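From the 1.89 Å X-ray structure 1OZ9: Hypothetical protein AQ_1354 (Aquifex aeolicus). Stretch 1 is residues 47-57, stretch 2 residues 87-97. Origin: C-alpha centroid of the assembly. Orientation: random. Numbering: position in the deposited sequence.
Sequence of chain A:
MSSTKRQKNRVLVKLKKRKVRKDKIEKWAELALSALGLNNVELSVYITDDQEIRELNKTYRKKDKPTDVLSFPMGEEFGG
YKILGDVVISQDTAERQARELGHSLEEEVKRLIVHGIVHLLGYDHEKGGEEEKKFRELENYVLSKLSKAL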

# COMPACT_ATOMS: atom_id res chain seq x y z
N ILE A 47 -3.37 4.29 7.79
CA ILE A 47 -2.04 4.65 8.32
C ILE A 47 -2.12 4.51 9.85
O ILE A 47 -2.86 5.26 10.52
CB ILE A 47 -1.61 6.08 7.98
CG1 ILE A 47 -1.68 6.37 6.48
CG2 ILE A 47 -0.21 6.35 8.55
CD1 ILE A 47 -0.82 5.44 5.57
N THR A 48 -1.38 3.56 10.40
CA THR A 48 -1.48 3.30 11.83
C THR A 48 -0.11 3.26 12.48
O THR A 48 0.84 3.86 11.95
CB THR A 48 -2.34 2.02 12.06
OG1 THR A 48 -2.54 1.80 13.45
CG2 THR A 48 -1.63 0.75 11.54
N ASP A 49 -0.00 2.59 13.62
CA ASP A 49 1.26 2.55 14.39
C ASP A 49 1.84 1.14 14.48
O ASP A 49 1.24 0.18 14.02
CB ASP A 49 1.07 3.10 15.80
CG ASP A 49 0.09 2.28 16.64
OD1 ASP A 49 -0.39 1.21 16.21
OD2 ASP A 49 -0.28 2.64 17.78
N ASP A 50 3.01 1.02 15.09
CA ASP A 50 3.69 -0.27 15.20
C ASP A 50 2.91 -1.30 16.00
O ASP A 50 2.92 -2.50 15.66
CB ASP A 50 5.10 -0.11 15.79
CG ASP A 50 6.15 0.09 14.72
OD1 ASP A 50 5.77 0.13 13.52
OD2 ASP A 50 7.37 0.20 14.96
N GLN A 51 2.22 -0.85 17.05
CA GLN A 51 1.47 -1.79 17.87
C GLN A 51 0.31 -2.42 17.08
O GLN A 51 0.09 -3.63 17.14
CB GLN A 51 1.03 -1.16 19.21
CG GLN A 51 2.19 -1.17 20.23
CD GLN A 51 1.93 -0.40 21.54
OE1 GLN A 51 0.82 -0.40 22.08
NE2 GLN A 51 2.98 0.23 22.06
N GLU A 52 -0.40 -1.62 16.31
CA GLU A 52 -1.51 -2.19 15.57
C GLU A 52 -1.03 -3.08 14.44
O GLU A 52 -1.57 -4.17 14.22
CB GLU A 52 -2.45 -1.12 15.04
CG GLU A 52 -3.53 -1.73 14.18
CD GLU A 52 -4.77 -0.86 14.07
OE1 GLU A 52 -4.65 0.39 14.23
OE2 GLU A 52 -5.85 -1.45 13.83
N ILE A 53 -0.01 -2.65 13.72
CA ILE A 53 0.46 -3.48 12.62
C ILE A 53 1.04 -4.79 13.15
O ILE A 53 0.94 -5.84 12.51
CB ILE A 53 1.40 -2.71 11.67
CG1 ILE A 53 1.23 -3.24 10.23
CG2 ILE A 53 2.86 -2.78 12.16
CD1 ILE A 53 1.68 -2.29 9.18
N ARG A 54 1.55 -4.76 14.37
CA ARG A 54 2.10 -5.98 14.94
C ARG A 54 0.99 -7.00 15.19
O ARG A 54 1.14 -8.18 14.87
CB ARG A 54 2.87 -5.66 16.22
CG ARG A 54 3.48 -6.85 16.90
CD ARG A 54 4.06 -6.52 18.26
NE ARG A 54 4.42 -7.72 19.02
CZ ARG A 54 5.36 -7.73 19.95
NH1 ARG A 54 6.03 -6.62 20.23
NH2 ARG A 54 5.64 -8.85 20.61
N GLU A 55 -0.13 -6.55 15.76
CA GLU A 55 -1.24 -7.47 16.00
C GLU A 55 -1.67 -8.06 14.66
O GLU A 55 -1.93 -9.25 14.56
CB GLU A 55 -2.45 -6.78 16.64
CG GLU A 55 -2.25 -6.19 18.02
CD GLU A 55 -3.45 -5.35 18.45
OE1 GLU A 55 -4.35 -5.14 17.62
OE2 GLU A 55 -3.49 -4.88 19.61
N LEU A 56 -1.73 -7.22 13.64
CA LEU A 56 -2.14 -7.67 12.31
C LEU A 56 -1.17 -8.71 11.74
O LEU A 56 -1.59 -9.76 11.23
CB LEU A 56 -2.26 -6.49 11.35
CG LEU A 56 -3.42 -5.54 11.64
CD1 LEU A 56 -3.36 -4.31 10.71
CD2 LEU A 56 -4.78 -6.28 11.57
N ASN A 57 0.12 -8.43 11.86
CA ASN A 57 1.17 -9.32 11.38
C ASN A 57 1.09 -10.66 12.09
O ASN A 57 1.26 -11.71 11.48
CB ASN A 57 2.53 -8.67 11.64
CG ASN A 57 3.60 -9.06 10.61
OD1 ASN A 57 3.31 -9.63 9.54
ND2 ASN A 57 4.84 -8.72 10.92
N VAL A 87 -4.83 -1.75 2.38
CA VAL A 87 -3.37 -1.58 2.54
C VAL A 87 -3.19 -0.89 3.88
O VAL A 87 -3.81 0.15 4.13
CB VAL A 87 -2.77 -0.69 1.47
CG1 VAL A 87 -1.32 -0.39 1.80
CG2 VAL A 87 -2.84 -1.40 0.09
N VAL A 88 -2.37 -1.47 4.76
CA VAL A 88 -2.17 -0.91 6.09
C VAL A 88 -0.68 -0.62 6.25
O VAL A 88 0.15 -1.53 6.07
CB VAL A 88 -2.58 -1.95 7.16
CG1 VAL A 88 -2.37 -1.39 8.59
CG2 VAL A 88 -4.03 -2.38 6.96
N ILE A 89 -0.34 0.63 6.63
CA ILE A 89 1.04 1.08 6.74
C ILE A 89 1.31 1.60 8.14
O ILE A 89 0.46 2.29 8.70
CB ILE A 89 1.23 2.24 5.74
CG1 ILE A 89 1.21 1.66 4.32
CG2 ILE A 89 2.54 3.02 6.05
CD1 ILE A 89 1.12 2.70 3.20
N SER A 90 2.46 1.28 8.70
CA SER A 90 2.79 1.83 10.00
C SER A 90 3.63 3.08 9.79
O SER A 90 4.74 3.03 9.21
CB SER A 90 3.61 0.86 10.85
OG SER A 90 4.09 1.57 12.01
N GLN A 91 3.12 4.20 10.27
CA GLN A 91 3.90 5.42 10.24
C GLN A 91 5.20 5.28 11.03
O GLN A 91 6.22 5.83 10.64
CB GLN A 91 3.08 6.60 10.80
CG GLN A 91 3.85 7.90 10.76
CD GLN A 91 3.04 9.04 11.38
OE1 GLN A 91 3.27 9.45 12.53
NE2 GLN A 91 2.11 9.54 10.62
N ASP A 92 5.15 4.57 12.16
CA ASP A 92 6.33 4.39 13.00
C ASP A 92 7.46 3.74 12.22
O ASP A 92 8.62 4.18 12.29
CB ASP A 92 6.03 3.48 14.17
CG ASP A 92 5.08 4.08 15.18
OD1 ASP A 92 4.91 5.34 15.21
OD2 ASP A 92 4.46 3.35 15.98
N THR A 93 7.15 2.66 11.53
CA THR A 93 8.17 1.96 10.79
C THR A 93 8.57 2.75 9.57
O THR A 93 9.75 2.82 9.27
CB THR A 93 7.70 0.54 10.40
OG1 THR A 93 7.70 -0.25 11.59
CG2 THR A 93 8.74 -0.16 9.50
N ALA A 94 7.60 3.37 8.90
CA ALA A 94 7.88 4.20 7.73
C ALA A 94 8.89 5.31 8.09
O ALA A 94 9.81 5.61 7.32
CB ALA A 94 6.56 4.82 7.20
N GLU A 95 8.72 5.92 9.27
CA GLU A 95 9.65 6.99 9.67
C GLU A 95 11.08 6.48 9.81
O GLU A 95 12.02 7.15 9.39
CB GLU A 95 9.21 7.68 10.97
CG GLU A 95 8.02 8.63 10.83
CD GLU A 95 7.65 9.27 12.16
OE1 GLU A 95 7.38 8.50 13.12
OE2 GLU A 95 7.67 10.52 12.26
N ARG A 96 11.23 5.30 10.40
CA ARG A 96 12.56 4.73 10.61
C ARG A 96 13.21 4.38 9.29
O ARG A 96 14.42 4.56 9.12
CB ARG A 96 12.53 3.47 11.50
CG ARG A 96 12.26 3.73 12.97
CD ARG A 96 12.27 2.46 13.83
NE ARG A 96 11.19 2.51 14.82
CZ ARG A 96 10.10 1.75 14.78
NH1 ARG A 96 9.95 0.83 13.83
NH2 ARG A 96 9.17 1.88 15.72
N GLN A 97 12.42 3.83 8.38
CA GLN A 97 12.95 3.45 7.08
C GLN A 97 13.35 4.68 6.30
O GLN A 97 14.41 4.73 5.66
CB GLN A 97 11.95 2.56 6.29
CG GLN A 97 11.91 1.14 6.83
CD GLN A 97 10.86 0.22 6.20
OE1 GLN A 97 10.16 0.57 5.23
NE2 GLN A 97 10.76 -0.97 6.75

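How do the two backbones meet? Each stretch runs from a strand into a helix, and the strand ends lie side by side in parallel, with Ile 47 in register with Ile 89 and Thr 48 with Ser 90. Thr 48 does the pairing on its side: its N donates to Ile 89 O at 2.8 Å, nearly straight, and its O accepts from Gln 91 N at 2.9 Å. This pattern, one residue bonding to the two that flank its partner, is typical of parallel strands. The same two carbonyls also take CA-H...O contacts, Ile 89 O from Ile 47 CA at 3.5 Å and Thr 48 O from Ser 90 CA at 3.4 Å.

What holds the start of each helix? Free amides in a first turn lack carbonyl partners, and side chains supply them. Asp 49 OD1 accepts from Glu 52 N at 2.8 Å, capping the first helix, while Ser 90 OG accepts from Thr 93 N at 3.3 Å, capping the second. A further bond crosses between the stretches: Asp 50 N donates to Asp 92 OD2 at 2.9 Å, so a side chain of the second helix also serves an amide at the start of the first.

Why does Asp 50 carry so much of the polar contact? Its CA-to-CB bond points sideways, but the carboxylate at the end comes nearer to the second stretch and meets several donors there. Asp 50 OD1 accepts from two hydroxyls, Ser 90 OG at 2.7 Å and Thr 93 OG1 at 2.8 Å. Asp 50 OD2 forms a salt bridge with Arg 96, 2.6 Å from NH2 and 2.9 Å from NH1, lying at the guanidinium edge near its plane, where the N-H groups can reach it. These donors and the positive charge help offset the nearness of another carboxylate, with Asp 50 OD1 4.3 Å from Asp 92 OD2.

Where do the apolar side chains pack? On the sheet face bearing Ile 47 and Ile 89, Ile 47 CD1 rests 3.8 Å from Ile 89 CB. On the face of Thr 48 and Ser 90, the first helix crosses the second strand at 133°, their axes approaching to 8.0 Å. Ile 53 and Leu 56 point toward that strand: Leu 56 CD1 lies 3.7 Å from Val 88 CG1, and Ile 53 CD1 lies 4.2 Å from the same methyl. Thr 48 CG2 adds a contact with Val 88 CG1 at 3.7 Å, so three side chains of the first stretch gather around one valine.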